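Local coordinates for putative iron-uptake ABC transport system,periplasmic iron-binding protein (Campylobacter jejuni, PDB 3E13) that binds a ferric ion and probably delivers it, as a periplasmic solute-binding protein, to an ABC transporter for iron uptake, at residues E17-F22 / I28-T33; I55-D60 / F97-R102; E255-P260 / K264-S269. One frame throughout, in Å; residues are numbered along the deposited sequence.

Contact 1 (E17-F22 / I28-T33)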
loop_
_atom_site.group_PDB
_atom_site.type_symbol
_atom_site.label_atom_id
_atom_site.label_comp_id
_atom_site.label_asym_id
_atom_site.label_seq_id
_atom_site.Cartn_x
_atom_site.Cartn_y
_atom_site.Cartn_z
ATOM N N GLU A 17 -15.244 1.714 10.801
ATOM C CA GLU A 17 -15.340 2.601 11.958
ATOM C C GLU A 17 -15.198 4.064 11.507
ATOM O O GLU A 17 -15.921 4.974 11.992
ATOM C CB GLU A 17 -14.285 2.286 13.042
ATOM C CG GLU A 17 -14.193 3.388 14.120
ATOM C CD GLU A 17 -13.223 3.181 15.305
ATOM O OE1 GLU A 17 -12.224 2.464 15.190
ATOM O OE2 GLU A 17 -13.476 3.793 16.376
ATOM N N ILE A 18 -14.210 4.313 10.638
ATOM C CA ILE A 18 -13.941 5.673 10.170
ATOM C C ILE A 18 -15.148 6.233 9.446
ATOM O O ILE A 18 -15.530 7.367 9.645
ATOM C CB ILE A 18 -12.640 5.692 9.276
ATOM C CG1 ILE A 18 -11.433 5.332 10.164
ATOM C CG2 ILE A 18 -12.541 6.967 8.491
ATOM C CD1 ILE A 18 -10.151 5.141 9.428
ATOM N N ILE A 19 -15.779 5.407 8.627
ATOM C CA ILE A 19 -16.884 5.848 7.838
ATOM C C ILE A 19 -18.074 6.158 8.755
ATOM O O ILE A 19 -18.736 7.164 8.573
ATOM C CB ILE A 19 -17.204 4.806 6.738
ATOM C CG1 ILE A 19 -16.126 4.900 5.610
ATOM C CG2 ILE A 19 -18.619 5.017 6.217
ATOM C CD1 ILE A 19 -16.061 3.671 4.744
ATOM N N LYS A 20 -18.304 5.325 9.755
ATOM C CA LYS A 20 -19.379 5.553 10.729
ATOM C C LYS A 20 -19.173 6.850 11.443
ATOM O O LYS A 20 -20.116 7.656 11.600
ATOM C CB LYS A 20 -19.409 4.420 11.751
ATOM C CG LYS A 20 -20.138 3.191 11.307
ATOM C CD LYS A 20 -20.533 2.354 12.549
ATOM C CE LYS A 20 -20.119 0.895 12.408
ATOM N NZ LYS A 20 -20.793 0.075 13.450
ATOM N N LYS A 21 -17.929 7.124 11.804
ATOM C CA LYS A 21 -17.639 8.396 12.434
ATOM C C LYS A 21 -17.927 9.578 11.523
ATOM O O LYS A 21 -18.417 10.589 12.007
ATOM C CB LYS A 21 -16.229 8.424 12.955
ATOM C CG LYS A 21 -16.061 7.531 14.155
ATOM C CD LYS A 21 -14.636 7.453 14.558
ATOM C CE LYS A 21 -14.368 8.300 15.713
ATOM N NZ LYS A 21 -15.155 7.906 16.974
ATOM N N PHE A 22 -17.662 9.461 10.217
ATOM C CA PHE A 22 -17.994 10.544 9.295
ATOM C C PHE A 22 -19.513 10.771 9.224
ATOM O O PHE A 22 -20.000 11.929 9.199
ATOM C CB PHE A 22 -17.423 10.211 7.899
ATOM C CG PHE A 22 -17.661 11.268 6.866
ATOM C CD1 PHE A 22 -16.924 12.432 6.877
ATOM C CD2 PHE A 22 -18.669 11.114 5.914
ATOM C CE1 PHE A 22 -17.150 13.427 5.969
ATOM C CE2 PHE A 22 -18.899 12.093 4.983
ATOM C CZ PHE A 22 -18.154 13.225 4.992
ATOM N N ILE A 28 -24.131 12.742 6.646
ATOM C CA ILE A 28 -24.041 12.282 5.257
ATOM C C ILE A 28 -23.996 10.774 5.233
ATOM O O ILE A 28 -23.212 10.161 5.969
ATOM C CB ILE A 28 -22.736 12.839 4.582
ATOM C CG1 ILE A 28 -22.765 14.354 4.471
ATOM C CG2 ILE A 28 -22.545 12.211 3.184
ATOM C CD1 ILE A 28 -21.424 14.984 4.187
ATOM N N LYS A 29 -24.804 10.136 4.389
ATOM C CA LYS A 29 -24.773 8.697 4.248
ATOM C C LYS A 29 -23.719 8.296 3.235
ATOM O O LYS A 29 -23.743 8.785 2.106
ATOM C CB LYS A 29 -26.129 8.172 3.756
ATOM C CG LYS A 29 -26.203 6.642 3.608
ATOM C CD LYS A 29 -26.209 5.958 4.954
ATOM C CE LYS A 29 -26.067 4.448 4.856
ATOM N NZ LYS A 29 -24.630 4.043 4.980
ATOM N N VAL A 30 -22.829 7.389 3.633
ATOM C CA VAL A 30 -21.771 6.886 2.748
ATOM C C VAL A 30 -22.205 5.555 2.132
ATOM O O VAL A 30 -22.679 4.676 2.827
ATOM C CB VAL A 30 -20.479 6.679 3.497
ATOM C CG1 VAL A 30 -19.424 6.016 2.630
ATOM C CG2 VAL A 30 -19.997 7.996 4.002
ATOM N N ASN A 31 -22.124 5.473 0.809
ATOM C CA ASN A 31 -22.301 4.235 0.051
ATOM C C ASN A 31 -20.896 3.750 -0.305
ATOM O O ASN A 31 -20.236 4.382 -1.124
ATOM C CB ASN A 31 -23.098 4.506 -1.222
ATOM C CG ASN A 31 -24.473 5.034 -0.934
ATOM O OD1 ASN A 31 -25.107 4.533 -0.047
ATOM N ND2 ASN A 31 -24.928 6.068 -1.667
ATOM N N HIS A 32 -20.455 2.678 0.332
ATOM C CA HIS A 32 -19.084 2.214 0.243
ATOM C C HIS A 32 -19.037 0.990 -0.659
ATOM O O HIS A 32 -19.672 -0.033 -0.368
ATOM C CB HIS A 32 -18.585 1.883 1.648
ATOM C CG HIS A 32 -17.123 1.534 1.725
ATOM N ND1 HIS A 32 -16.683 0.329 2.211
ATOM C CD2 HIS A 32 -16.008 2.253 1.460
ATOM C CE1 HIS A 32 -15.362 0.292 2.188
ATOM N NE2 HIS A 32 -14.924 1.455 1.757
ATOM N N THR A 33 -18.326 1.115 -1.786
ATOM C CA THR A 33 -18.125 0.007 -2.718
ATOM C C THR A 33 -16.657 -0.417 -2.686
ATOM O O THR A 33 -15.804 0.372 -2.993
ATOM C CB THR A 33 -18.514 0.490 -4.111
ATOM O OG1 THR A 33 -19.940 0.687 -4.188
ATOM C CG2 THR A 33 -18.251 -0.569 -5.149
#
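Ile19 meets the strand with two separate branches. Its CD1 lies over one face of the His32 ring, 3.8 Å from the centroid and 20° off the ring normal, a CH-pi contact shifted toward the CG-CD2 side: CD2 is the nearest ring atom, at 3.6 Å. The other branch, CG2, points away from the backbone N and abuts Val30, with CG2 to CB at 3.7 Å and both valine methyls close behind. The split follows from chi1 of -75°, which sets CG1 beside the backbone N and sends the two arms toward different strand residues. One turn of helix is thereby seated on Val30 and His32, two same-facing residues of strand 29-34.

The axes of helix segment 17-22 and strand segment 29-33 come within 8.6 Å at 152°, close to antiparallel, as expected for the helix and second strand of a right-handed beta-alpha-beta crossover; here the unit is 3-8, 14-26, 29-34, and the two strands pair in parallel through backbone bonds such as those of Asn31 with Leu4 and Ile6.

Phe22 extends the apolar seam at the other end. With CG opposite the backbone N, the ring reaches down to the strand: CZ approaches Ile28 CD1 at 3.8 Å and CD2 approaches Val30 CG2 at 3.9 Å, each obliquely to the ring. Phe253 and Phe256 also meet this ring edge-to-face. Lys29 starts off away from the helix, but its chain bends back, so that NZ donates to Val30 O at 3.0 Å and forms a salt bridge with Glu23 of helix 14-26.

Contact 2 (I55-D60 / F97-R102)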
loop_
_atom_site.group_PDB
_atom_site.type_symbol
_atom_site.label_atom_id
_atom_site.label_comp_id
_atom_site.label_asym_id
_atom_site.label_seq_id
_atom_site.Cartn_x
_atom_site.Cartn_y
_atom_site.Cartn_z
ATOM N N ILE A 55 -15.644 9.547 -4.826
ATOM C CA ILE A 55 -14.332 9.367 -4.203
ATOM C C ILE A 55 -13.754 8.031 -4.681
ATOM O O ILE A 55 -14.465 7.009 -4.744
ATOM C CB ILE A 55 -14.464 9.394 -2.641
ATOM C CG1 ILE A 55 -14.795 10.801 -2.124
ATOM C CG2 ILE A 55 -13.260 8.751 -1.967
ATOM C CD1 ILE A 55 -13.624 11.735 -2.067
ATOM N N PHE A 56 -12.440 8.063 -4.934
ATOM C CA PHE A 56 -11.644 6.879 -5.204
ATOM C C PHE A 56 -10.594 6.797 -4.098
ATOM O O PHE A 56 -9.828 7.710 -3.910
ATOM C CB PHE A 56 -10.998 6.974 -6.614
ATOM C CG PHE A 56 -10.201 5.737 -7.040
ATOM C CD1 PHE A 56 -10.669 4.440 -6.763
ATOM C CD2 PHE A 56 -8.993 5.859 -7.738
ATOM C CE1 PHE A 56 -9.953 3.312 -7.119
ATOM C CE2 PHE A 56 -8.297 4.734 -8.151
ATOM C CZ PHE A 56 -8.780 3.453 -7.855
ATOM N N ILE A 57 -10.588 5.708 -3.354
ATOM C CA ILE A 57 -9.572 5.443 -2.331
ATOM C C ILE A 57 -8.754 4.213 -2.741
ATOM O O ILE A 57 -9.319 3.197 -3.189
ATOM C CB ILE A 57 -10.200 5.166 -0.929
ATOM C CG1 ILE A 57 -11.222 6.182 -0.582
ATOM C CG2 ILE A 57 -9.069 5.200 0.135
ATOM C CD1 ILE A 57 -11.897 5.937 0.808
ATOM N N THR A 58 -7.428 4.312 -2.632
ATOM C CA THR A 58 -6.524 3.188 -2.960
ATOM C C THR A 58 -5.631 2.885 -1.787
ATOM O O THR A 58 -5.561 3.646 -0.801
ATOM C CB THR A 58 -5.591 3.518 -4.122
ATOM O OG1 THR A 58 -4.634 4.478 -3.654
ATOM C CG2 THR A 58 -6.325 4.090 -5.329
ATOM N N ALA A 59 -4.936 1.761 -1.907
ATOM C CA ALA A 59 -3.887 1.397 -1.000
ATOM C C ALA A 59 -2.535 1.462 -1.732
ATOM O O ALA A 59 -1.604 0.716 -1.440
ATOM C CB ALA A 59 -4.170 -0.006 -0.464
ATOM N N ASP A 60 -2.452 2.357 -2.701
ATOM C CA ASP A 60 -1.326 2.383 -3.639
ATOM C C ASP A 60 -1.227 3.683 -4.402
ATOM O O ASP A 60 -2.226 4.200 -4.946
ATOM C CB ASP A 60 -1.466 1.212 -4.606
ATOM C CG ASP A 60 -0.457 1.224 -5.668
ATOM O OD1 ASP A 60 -0.842 1.279 -6.900
ATOM O OD2 ASP A 60 0.758 1.126 -5.397
ATOM N N PHE A 97 -4.093 12.466 -2.995
ATOM C CA PHE A 97 -3.568 12.913 -1.662
ATOM C C PHE A 97 -3.346 11.679 -0.791
ATOM O O PHE A 97 -4.231 10.815 -0.687
ATOM C CB PHE A 97 -4.592 13.779 -0.979
ATOM C CG PHE A 97 -4.909 15.021 -1.747
ATOM C CD1 PHE A 97 -5.922 14.980 -2.708
ATOM C CD2 PHE A 97 -4.241 16.207 -1.513
ATOM C CE1 PHE A 97 -6.208 16.113 -3.498
ATOM C CE2 PHE A 97 -4.596 17.369 -2.261
ATOM C CZ PHE A 97 -5.552 17.285 -3.271
ATOM N N ALA A 98 -2.189 11.559 -0.143
ATOM C CA ALA A 98 -1.944 10.393 0.703
ATOM C C ALA A 98 -2.741 10.547 2.002
ATOM O O ALA A 98 -2.852 11.690 2.555
ATOM C CB ALA A 98 -0.485 10.275 1.052
ATOM N N ILE A 99 -3.241 9.439 2.510
ATOM C CA ILE A 99 -3.868 9.366 3.843
ATOM C C ILE A 99 -3.000 8.581 4.842
ATOM O O ILE A 99 -3.134 8.776 6.052
ATOM C CB ILE A 99 -5.297 8.823 3.806
ATOM C CG1 ILE A 99 -5.376 7.397 3.284
ATOM C CG2 ILE A 99 -6.136 9.719 2.962
ATOM C CD1 ILE A 99 -6.719 6.729 3.580
ATOM N N THR A 100 -2.136 7.691 4.369
ATOM C CA THR A 100 -1.176 6.957 5.198
ATOM C C THR A 100 0.066 6.634 4.400
ATOM O O THR A 100 0.054 6.659 3.164
ATOM C CB THR A 100 -1.711 5.600 5.705
ATOM O OG1 THR A 100 -1.912 4.733 4.582
ATOM C CG2 THR A 100 -2.994 5.674 6.403
ATOM N N LYS A 101 1.127 6.242 5.113
ATOM C CA LYS A 101 2.279 5.596 4.547
ATOM C C LYS A 101 2.368 4.157 5.064
ATOM O O LYS A 101 1.878 3.813 6.155
ATOM C CB LYS A 101 3.606 6.317 4.924
ATOM C CG LYS A 101 3.759 7.657 4.258
ATOM C CD LYS A 101 4.730 8.590 5.056
ATOM C CE LYS A 101 6.176 8.182 4.866
ATOM N NZ LYS A 101 7.109 8.996 5.784
ATOM N N ARG A 102 2.997 3.321 4.265
ATOM C CA ARG A 102 3.303 1.924 4.621
ATOM C C ARG A 102 4.631 1.527 3.972
ATOM O O ARG A 102 5.021 2.100 3.002
ATOM C CB ARG A 102 2.145 0.994 4.203
ATOM C CG ARG A 102 1.754 1.110 2.719
ATOM C CD ARG A 102 0.543 2.059 2.452
ATOM N NE ARG A 102 -0.664 1.609 3.116
ATOM C CZ ARG A 102 -1.418 0.552 2.798
ATOM N NH1 ARG A 102 -1.102 -0.216 1.777
ATOM N NH2 ARG A 102 -2.523 0.292 3.471
HETATM O O HOH W 1 0.861 0.324 -0.213
#
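Between CA 57 to 59 and CA 99 to 102 the two chains run nearly parallel, 12° apart, yet their nearest CA atoms, Ile57 to Ile99 and Ala59 to Thr100, are 9.3 and 8.8 Å apart, too far for direct strand pairing. Side chains and one water bridge that gap.

The polar end is built on Arg102. Its CG sits between the backbone N and the carbonyl carbon (chi1 54°), and further bends at chi2 and chi3 fold the chain back so that the guanidinium lies against Ala59, whose CA is over one of its faces. The carbonyl O of Ala59 is 3.4 Å from NH1, but the angle is poor; the link is made by water 1, which accepts from NH1 at 2.8 Å in the guanidinium plane and donates to Ala59 O at 2.8 Å. NH2 has other partners, a salt bridge to Glu272 and a hydrogen bond to the iron ligand Tyr12. The nearest atom of the arginine side chain is about 4 Å from the ferric ion, and its positive charge may favour phenolate character in the nearby tyrosines.

At the apolar end, Ile57 CG2 reaches Ile99 CD1 at 4.4 Å, a loose touch. Flanking Ala59, Thr58 OG1 donates to Asp60 O at 2.7 Å, from above the carbonyl plane, and Asp60 caps the helix that follows.

Ile99 and Thr100 both face Ser236, a classic beta bulge where 97-109 pairs with 233-241. Strand 233-241 also pairs with 55-58, strand 3-8 lies beside Ile57, and Met257 of helix 247-257 packs on Ile99.

Contact 3 (E255-P260 / K264-S269)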
loop_
_atom_site.group_PDB
_atom_site.type_symbol
_atom_site.label_atom_id
_atom_site.label_comp_id
_atom_site.label_asym_id
_atom_site.label_seq_id
_atom_site.Cartn_x
_atom_site.Cartn_y
_atom_site.Cartn_z
ATOM N N GLU A 255 -10.858 15.748 3.807
ATOM C CA GLU A 255 -10.310 16.467 4.960
ATOM C C GLU A 255 -10.459 15.660 6.239
ATOM O O GLU A 255 -9.531 15.628 7.065
ATOM C CB GLU A 255 -10.941 17.858 5.078
ATOM C CG GLU A 255 -10.541 18.769 3.930
ATOM C CD GLU A 255 -11.171 20.137 3.954
ATOM O OE1 GLU A 255 -12.062 20.424 4.840
ATOM O OE2 GLU A 255 -10.738 20.980 3.141
ATOM N N PHE A 256 -11.587 14.996 6.399
ATOM C CA PHE A 256 -11.845 14.177 7.569
ATOM C C PHE A 256 -10.784 13.058 7.696
ATOM O O PHE A 256 -10.342 12.719 8.796
ATOM C CB PHE A 256 -13.260 13.606 7.440
ATOM C CG PHE A 256 -13.725 12.815 8.624
ATOM C CD1 PHE A 256 -14.061 13.452 9.813
ATOM C CD2 PHE A 256 -13.846 11.432 8.553
ATOM C CE1 PHE A 256 -14.541 12.722 10.915
ATOM C CE2 PHE A 256 -14.314 10.701 9.682
ATOM C CZ PHE A 256 -14.636 11.371 10.845
ATOM N N MET A 257 -10.340 12.505 6.574
ATOM C CA MET A 257 -9.327 11.446 6.606
ATOM C C MET A 257 -7.981 11.943 7.147
ATOM O O MET A 257 -7.206 11.132 7.644
ATOM C CB MET A 257 -9.109 10.853 5.231
ATOM C CG MET A 257 -10.276 10.002 4.677
ATOM S SD MET A 257 -10.869 8.760 5.778
ATOM C CE MET A 257 -9.414 7.799 5.957
ATOM N N LEU A 258 -7.722 13.241 7.094
ATOM C CA LEU A 258 -6.485 13.820 7.658
ATOM C C LEU A 258 -6.707 14.441 9.017
ATOM O O LEU A 258 -5.802 15.103 9.537
ATOM C CB LEU A 258 -5.837 14.815 6.664
ATOM C CG LEU A 258 -4.830 14.266 5.666
ATOM C CD1 LEU A 258 -3.563 13.791 6.346
ATOM C CD2 LEU A 258 -5.479 13.184 4.813
ATOM N N SER A 259 -7.899 14.280 9.586
ATOM C CA SER A 259 -8.174 14.852 10.923
ATOM C C SER A 259 -7.420 14.085 12.003
ATOM O O SER A 259 -7.038 12.956 11.818
ATOM C CB SER A 259 -9.671 14.847 11.195
ATOM O OG SER A 259 -10.218 13.564 11.328
ATOM N N PRO A 260 -7.151 14.741 13.133
ATOM C CA PRO A 260 -6.421 14.103 14.228
ATOM C C PRO A 260 -6.947 12.768 14.672
ATOM O O PRO A 260 -6.134 11.825 14.792
ATOM C CB PRO A 260 -6.508 15.154 15.338
ATOM C CG PRO A 260 -6.608 16.461 14.589
ATOM C CD PRO A 260 -7.455 16.162 13.380
ATOM N N LYS A 264 -5.130 9.085 13.969
ATOM C CA LYS A 264 -4.830 8.238 15.120
ATOM C C LYS A 264 -5.434 6.812 14.976
ATOM O O LYS A 264 -4.769 5.826 15.285
ATOM C CB LYS A 264 -5.252 8.908 16.435
ATOM C CG LYS A 264 -4.659 8.147 17.674
ATOM C CD LYS A 264 -3.161 7.817 17.559
ATOM C CE LYS A 264 -2.467 7.638 18.913
ATOM N NZ LYS A 264 -1.330 6.726 18.824
ATOM N N ILE A 265 -6.652 6.691 14.485
ATOM C CA ILE A 265 -7.239 5.371 14.266
ATOM C C ILE A 265 -6.434 4.591 13.229
ATOM O O ILE A 265 -6.224 3.388 13.344
ATOM C CB ILE A 265 -8.697 5.505 13.834
ATOM C CG1 ILE A 265 -9.543 6.029 15.015
ATOM C CG2 ILE A 265 -9.229 4.180 13.213
ATOM C CD1 ILE A 265 -10.952 6.272 14.617
ATOM N N LEU A 266 -5.989 5.275 12.192
ATOM C CA LEU A 266 -5.237 4.594 11.135
ATOM C C LEU A 266 -3.960 3.960 11.671
ATOM O O LEU A 266 -3.584 2.886 11.212
ATOM C CB LEU A 266 -4.964 5.549 10.000
ATOM C CG LEU A 266 -6.203 5.890 9.122
ATOM C CD1 LEU A 266 -5.997 7.167 8.342
ATOM C CD2 LEU A 266 -6.549 4.757 8.218
ATOM N N THR A 267 -3.296 4.591 12.655
ATOM C CA THR A 267 -2.133 3.937 13.248
ATOM C C THR A 267 -2.494 2.990 14.411
ATOM O O THR A 267 -1.900 1.916 14.546
ATOM C CB THR A 267 -1.049 4.981 13.598
ATOM O OG1 THR A 267 0.167 4.324 13.952
ATOM C CG2 THR A 267 -1.401 5.846 14.805
ATOM N N ASP A 268 -3.492 3.354 15.209
ATOM C CA ASP A 268 -3.865 2.550 16.361
ATOM C C ASP A 268 -4.624 1.258 16.024
ATOM O O ASP A 268 -4.452 0.232 16.722
ATOM C CB ASP A 268 -4.672 3.348 17.353
ATOM C CG ASP A 268 -3.820 4.283 18.190
ATOM O OD1 ASP A 268 -2.577 4.516 17.965
ATOM O OD2 ASP A 268 -4.388 4.905 19.106
ATOM N N SER A 269 -5.486 1.345 15.023
ATOM C CA SER A 269 -6.359 0.262 14.643
ATOM C C SER A 269 -5.953 -0.445 13.341
ATOM O O SER A 269 -6.299 -1.606 13.178
ATOM C CB SER A 269 -7.816 0.743 14.552
ATOM O OG SER A 269 -8.258 1.124 15.871
#
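Met257 and Leu266 face each other across the bend between helices 247-257 and 260-268, methyl against methyl: CE lies 4.2 Å from CD1. The methionine leaves its helix pointing past the partner, but three successive bends (chi1 -70°) curl the thioether round and bring the terminal methyl back to the leucine. Leu266 leaves its helix toward the other segment, and its CD1 is also 4.2 Å from Met257 O. Ile18 of helix 14-26 touches both side chains.

At the outer end the tie is backbone: Lys264 N donates to Pro260 O at 3.0 Å with an N-H...O angle of 154°, an i to i+4 bond in the first turn of helix 260-268. Lys264 CB lies 3.5 Å from the same oxygen, while the rest of its chain turns away, and NZ forms a salt bridge with Asp268 OD1 at 2.7 Å. Ser259, the N-cap residue, turns its hydroxyl back to Phe256 O, donating in the carbonyl plane on a lone pair; that oxygen also accepts from Ser259 N.

The chemistry therefore separates by depth: the buried methyl contact is nondirectional apolar packing, whereas directional bonds hold the more exposed start of helix 260-268, and a salt bridge staples its last turn.

Overall arrangement
From the N terminus, contact 1 closes first, across five residues, mostly the last turn of helix 14-26, before strand 29-34. Contact 2 follows, closing a much longer excursion of 36 residues from strand 55-58 to strand 97-109. Contact 3 comes last, across three residues between consecutive helices. The three loops are in series, neither nesting nor crossing, but they converge in space. Contacts 1 and 2 reach the same sheet without touching, their nearest atoms about 5 Å apart. Contact 3 touches both: Phe256 and Met257 pack on 17-22, while Met257, Leu258 and Leu266 meet 97-102. Helices 247-257 and 260-268 thus join the first crossover helix to the strand beside the iron site.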